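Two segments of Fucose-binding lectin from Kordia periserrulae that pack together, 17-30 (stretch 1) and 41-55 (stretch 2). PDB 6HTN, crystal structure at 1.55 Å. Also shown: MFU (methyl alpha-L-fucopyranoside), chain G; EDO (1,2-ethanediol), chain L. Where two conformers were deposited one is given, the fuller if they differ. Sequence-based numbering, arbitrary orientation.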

# COMPACT_ATOMS: atom_id res chain seq x y z
N ILE A 17 -16.67 -12.90 2.81
CA ILE A 17 -15.59 -11.91 3.08
C ILE A 17 -14.30 -12.47 2.50
O ILE A 17 -13.87 -13.57 2.92
CB ILE A 17 -15.50 -11.60 4.57
CG1 ILE A 17 -16.83 -11.28 5.23
CG2 ILE A 17 -14.44 -10.53 4.82
CD1 ILE A 17 -17.58 -10.08 4.59
N TYR A 18 -13.65 -11.74 1.62
CA TYR A 18 -12.46 -12.18 0.88
C TYR A 18 -11.24 -11.36 1.31
O TYR A 18 -11.32 -10.12 1.37
CB TYR A 18 -12.69 -12.04 -0.64
CG TYR A 18 -13.86 -12.87 -1.12
CD1 TYR A 18 -13.71 -14.23 -1.41
CD2 TYR A 18 -15.13 -12.32 -1.16
CE1 TYR A 18 -14.82 -15.00 -1.76
CE2 TYR A 18 -16.22 -13.07 -1.52
CZ TYR A 18 -16.07 -14.42 -1.82
OH TYR A 18 -17.20 -15.19 -2.06
N SER A 19 -10.15 -12.05 1.56
CA SER A 19 -8.89 -11.39 1.98
C SER A 19 -7.68 -12.19 1.54
O SER A 19 -7.79 -13.36 1.21
CB SER A 19 -8.89 -11.11 3.43
OG SER A 19 -8.91 -12.34 4.20
N LEU A 20 -6.53 -11.53 1.47
CA LEU A 20 -5.25 -12.14 1.04
C LEU A 20 -4.51 -12.54 2.30
O LEU A 20 -4.19 -11.67 3.15
CB LEU A 20 -4.44 -11.14 0.21
CG LEU A 20 -3.08 -11.66 -0.22
CD1 LEU A 20 -3.21 -12.87 -1.12
CD2 LEU A 20 -2.33 -10.54 -0.90
N GLN A 21 -4.22 -13.83 2.47
CA GLN A 21 -3.54 -14.29 3.70
C GLN A 21 -2.05 -13.91 3.70
O GLN A 21 -1.33 -14.22 2.78
CB GLN A 21 -3.70 -15.80 3.85
CG GLN A 21 -5.15 -16.21 4.00
CD GLN A 21 -5.34 -17.71 3.89
OE1 GLN A 21 -5.17 -18.42 4.91
NE2 GLN A 21 -5.61 -18.23 2.70
N GLN A 22 -1.66 -13.31 4.78
CA GLN A 22 -0.26 -12.85 5.00
C GLN A 22 0.69 -14.04 5.00
O GLN A 22 1.81 -13.90 4.49
CB GLN A 22 -0.18 -12.05 6.29
CG GLN A 22 -0.89 -10.71 6.23
CD GLN A 22 -1.05 -9.97 7.55
OE1 GLN A 22 -0.61 -10.46 8.59
NE2 GLN A 22 -1.60 -8.77 7.46
N SER A 23 0.26 -15.18 5.51
CA SER A 23 1.18 -16.31 5.79
C SER A 23 1.41 -17.13 4.51
O SER A 23 2.40 -17.92 4.48
CB SER A 23 0.69 -17.17 6.93
OG SER A 23 -0.46 -17.85 6.52
N ASN A 24 0.50 -17.09 3.50
CA ASN A 24 0.71 -17.96 2.33
C ASN A 24 0.39 -17.33 0.99
O ASN A 24 0.56 -17.97 -0.02
CB ASN A 24 -0.05 -19.28 2.49
CG ASN A 24 -1.56 -19.11 2.50
OD1 ASN A 24 -2.06 -18.05 2.17
ND2 ASN A 24 -2.28 -20.08 3.06
N GLY A 25 0.04 -16.05 0.94
CA GLY A 25 -0.22 -15.34 -0.32
C GLY A 25 -1.40 -15.89 -1.10
O GLY A 25 -1.47 -15.63 -2.29
N LYS A 26 -2.29 -16.58 -0.42
CA LYS A 26 -3.52 -17.13 -1.01
C LYS A 26 -4.75 -16.41 -0.50
O LYS A 26 -4.84 -16.01 0.66
CB LYS A 26 -3.65 -18.63 -0.74
CG LYS A 26 -2.45 -19.34 -1.34
CD LYS A 26 -2.63 -20.07 -2.57
CE LYS A 26 -1.44 -20.96 -2.91
NZ LYS A 26 -1.27 -21.07 -4.39
N LEU A 27 -5.75 -16.30 -1.38
CA LEU A 27 -7.04 -15.72 -0.98
C LEU A 27 -7.78 -16.65 -0.02
O LEU A 27 -7.75 -17.90 -0.22
CB LEU A 27 -7.88 -15.37 -2.22
CG LEU A 27 -7.31 -14.28 -3.12
CD1 LEU A 27 -8.08 -14.20 -4.43
CD2 LEU A 27 -7.27 -12.95 -2.43
N LEU A 28 -8.36 -16.04 0.96
CA LEU A 28 -9.25 -16.66 1.98
C LEU A 28 -10.66 -16.20 1.71
O LEU A 28 -10.90 -14.97 1.46
CB LEU A 28 -8.80 -16.18 3.36
CG LEU A 28 -9.69 -16.52 4.54
CD1 LEU A 28 -9.76 -18.03 4.73
CD2 LEU A 28 -9.19 -15.86 5.82
N GLU A 29 -11.63 -17.11 1.81
CA GLU A 29 -13.07 -16.78 1.79
C GLU A 29 -13.66 -17.17 3.13
O GLU A 29 -13.52 -18.37 3.51
CB GLU A 29 -13.77 -17.53 0.68
CG GLU A 29 -15.27 -17.30 0.65
CD GLU A 29 -16.00 -18.15 -0.35
OE1 GLU A 29 -15.64 -19.36 -0.50
OE2 GLU A 29 -16.94 -17.61 -1.04
N ARG A 30 -14.22 -16.24 3.85
CA ARG A 30 -14.90 -16.50 5.13
C ARG A 30 -16.40 -16.35 4.91
O ARG A 30 -16.83 -15.39 4.23
CB ARG A 30 -14.41 -15.63 6.26
CG ARG A 30 -12.96 -15.92 6.61
CD ARG A 30 -12.78 -17.28 7.34
NE ARG A 30 -13.21 -17.09 8.70
CZ ARG A 30 -13.41 -18.13 9.58
NH1 ARG A 30 -13.31 -19.36 9.18
NH2 ARG A 30 -13.62 -17.86 10.84
N ALA A 41 -15.07 -22.53 0.04
CA ALA A 41 -14.39 -23.37 -0.93
C ALA A 41 -13.25 -22.63 -1.66
O ALA A 41 -12.34 -23.26 -2.15
CB ALA A 41 -15.38 -23.97 -1.88
N LEU A 42 -13.37 -21.30 -1.81
CA LEU A 42 -12.32 -20.56 -2.54
C LEU A 42 -10.98 -20.64 -1.78
O LEU A 42 -9.94 -20.56 -2.41
CB LEU A 42 -12.78 -19.11 -2.74
CG LEU A 42 -11.74 -18.15 -3.32
CD1 LEU A 42 -12.44 -17.09 -4.20
CD2 LEU A 42 -10.96 -17.48 -2.19
N THR A 43 -11.06 -20.79 -0.46
CA THR A 43 -9.90 -20.67 0.45
C THR A 43 -8.73 -21.53 -0.02
O THR A 43 -8.92 -22.75 -0.26
CB THR A 43 -10.29 -21.04 1.86
OG1 THR A 43 -11.29 -20.12 2.29
CG2 THR A 43 -9.14 -21.03 2.84
N ASN A 44 -7.54 -20.91 -0.10
CA ASN A 44 -6.23 -21.57 -0.36
C ASN A 44 -6.12 -22.06 -1.80
O ASN A 44 -5.11 -22.71 -2.09
CB ASN A 44 -5.95 -22.66 0.69
CG ASN A 44 -5.59 -22.03 2.01
OD1 ASN A 44 -5.13 -20.88 2.08
ND2 ASN A 44 -5.75 -22.77 3.11
N GLN A 45 -7.06 -21.77 -2.69
CA GLN A 45 -6.93 -22.23 -4.08
C GLN A 45 -6.09 -21.30 -4.94
O GLN A 45 -5.48 -21.77 -5.90
CB GLN A 45 -8.27 -22.42 -4.77
CG GLN A 45 -9.13 -23.53 -4.23
CD GLN A 45 -10.23 -23.84 -5.24
OE1 GLN A 45 -9.98 -24.09 -6.42
NE2 GLN A 45 -11.48 -23.69 -4.81
N PHE A 46 -6.09 -19.99 -4.65
CA PHE A 46 -5.59 -19.00 -5.62
C PHE A 46 -4.61 -18.00 -4.97
O PHE A 46 -4.91 -17.44 -3.92
CB PHE A 46 -6.74 -18.22 -6.24
CG PHE A 46 -7.83 -19.11 -6.81
CD1 PHE A 46 -7.65 -19.80 -7.98
CD2 PHE A 46 -9.01 -19.24 -6.11
CE1 PHE A 46 -8.67 -20.61 -8.47
CE2 PHE A 46 -10.07 -19.98 -6.64
CZ PHE A 46 -9.86 -20.69 -7.80
N SER A 47 -3.46 -17.82 -5.60
CA SER A 47 -2.43 -16.85 -5.19
C SER A 47 -2.81 -15.46 -5.72
O SER A 47 -3.31 -15.34 -6.86
CB SER A 47 -1.07 -17.25 -5.67
OG SER A 47 -0.62 -18.36 -4.89
N ALA A 48 -2.51 -14.42 -4.93
CA ALA A 48 -2.72 -13.04 -5.42
C ALA A 48 -1.72 -12.14 -4.71
O ALA A 48 -1.01 -12.61 -3.77
CB ALA A 48 -4.14 -12.62 -5.16
N ILE A 49 -1.66 -10.88 -5.11
CA ILE A 49 -0.74 -9.89 -4.49
C ILE A 49 -1.51 -8.65 -4.05
O ILE A 49 -0.89 -7.65 -3.64
CB ILE A 49 0.41 -9.52 -5.44
CG1 ILE A 49 -0.07 -8.76 -6.70
CG2 ILE A 49 1.21 -10.76 -5.79
CD1 ILE A 49 1.06 -8.32 -7.59
N SER A 50 -2.83 -8.69 -4.11
CA SER A 50 -3.69 -7.64 -3.56
C SER A 50 -4.83 -8.30 -2.78
O SER A 50 -5.02 -9.50 -2.90
CB SER A 50 -4.22 -6.74 -4.65
OG SER A 50 -5.25 -7.43 -5.37
N GLY A 51 -5.59 -7.43 -2.15
CA GLY A 51 -6.92 -7.82 -1.67
C GLY A 51 -7.84 -8.06 -2.84
O GLY A 51 -7.47 -7.98 -4.00
N ALA A 52 -9.09 -8.36 -2.53
CA ALA A 52 -10.06 -8.75 -3.55
C ALA A 52 -11.30 -7.86 -3.42
O ALA A 52 -11.70 -7.50 -2.31
CB ALA A 52 -10.38 -10.19 -3.39
N GLY A 53 -11.80 -7.42 -4.54
CA GLY A 53 -13.13 -6.82 -4.61
C GLY A 53 -14.12 -7.91 -4.97
O GLY A 53 -13.73 -8.88 -5.63
N ALA A 54 -15.33 -7.78 -4.48
CA ALA A 54 -16.33 -8.82 -4.73
C ALA A 54 -17.67 -8.21 -5.08
O ALA A 54 -18.05 -7.17 -4.48
CB ALA A 54 -16.42 -9.70 -3.51
N THR A 55 -18.43 -8.95 -5.87
CA THR A 55 -19.83 -8.60 -6.17
C THR A 55 -20.59 -9.93 -6.28
O THR A 55 -19.97 -10.98 -6.55
CB THR A 55 -19.92 -7.71 -7.42
OG1 THR A 55 -21.27 -7.20 -7.43
CG2 THR A 55 -19.53 -8.40 -8.69
C1 MFU G . -20.30 -21.95 0.15
C2 MFU G . -18.84 -21.59 -0.16
C3 MFU G . -18.53 -21.35 -1.59
C4 MFU G . -19.40 -20.21 -2.09
C5 MFU G . -20.82 -20.71 -1.77
C6 MFU G . -21.85 -19.60 -2.14
O1 MFU G . -20.44 -23.10 -0.61
O2 MFU G . -18.00 -22.74 0.21
O3 MFU G . -17.15 -20.98 -1.86
O4 MFU G . -19.22 -19.01 -1.29
O5 MFU G . -21.08 -20.83 -0.37
CM MFU G . -21.77 -23.65 -0.42
C1 EDO L . -2.74 -25.12 2.50
O1 EDO L . -3.55 -25.94 1.62
C2 EDO L . -2.41 -23.72 2.06
O2 EDO L . -1.37 -23.02 2.91
O HOH W 1 -9.68 -7.87 0.16
O HOH W 2 -5.12 -21.00 5.53
O HOH W 3 1.06 -17.63 -2.77
O HOH W 4 -7.88 -18.77 -2.91

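The apolar centre of the contact is built around Leu 27, which loses more surface to the other stretch than any other residue here. Its CB lies 3.7 Å from Leu 42 CD2, its CG 4.1 Å from Ala 48 CB and its CD2 4.3 Å from Ala 52 CB, so one side chain (chi1 m, chi2 t) touches three apolar partners spread along stretch 2. Tyr 18 extends this core: its CB is 4.0 Å from Ala 52 CB, and its ring meets Ala 54 CB through CD2 at 3.7 Å and Leu 42 CD1 through CE1 at 4.0 Å, both at oblique angles. Leu 20 points toward stretch 2 and brings CD1 to 4.2 Å from Ala 48 CB. Its CD2 also comes within 3.5 Å of Ser 50 O, a buried carbonyl with no hydrogen-bonding partner in the model.

Backbone hydrogen bonds run alongside this packing. Leu 27 uses both of its peptide atoms: its N donates to Phe 46 O (2.9 Å, 164°), and its O accepts from Asn 44 N (3.0 Å, 164°). Ala 48 N donates to Gly 25 O (3.1 Å, 159°). Between these bonds Lys 26 and Ser 47 form a single beta bridge, their CA atoms 4.3 Å apart. The approach is close enough for CA-H...O contacts, from Lys 26 CA to Phe 46 O at 3.2 Å and from Ser 47 CA to Gly 25 O at 3.3 Å.

The type II turn from Leu 42 to Gln 45 presents further polar groups. Thr 43 OG1 accepts from Glu 29 N (3.1 Å, 166°), while Leu 42 N donates to Glu 29 OE1 (3.3 Å, 168°). Asn 44, with the positive phi (71°) expected at the third position of such a turn, has its CA-to-CB bond directed away, yet its amide end returns to stretch 1. There Asn 44 OD1 accepts from Gln 21 NE2 (2.8 Å, 155°) and, weakly, from Asn 24 ND2 (3.1 Å, 130°). Water 2 adds a second link, donating to Gln 21 OE1 and accepting from Asn 44 ND2. Lys 26 NZ reaches Ser 47 OG at 2.8 Å.

At the sugar site, Glu 29 OE2 accepts from Tyr 18 OH (2.6 Å) and from MFU O4 (2.7 Å), and Glu 29 OE1 accepts from MFU O3 (2.6 Å). Ala 41 N donates to MFU O2 (2.9 Å). Both stretches therefore bind the fucoside directly, in keeping with a fucose-binding lectin.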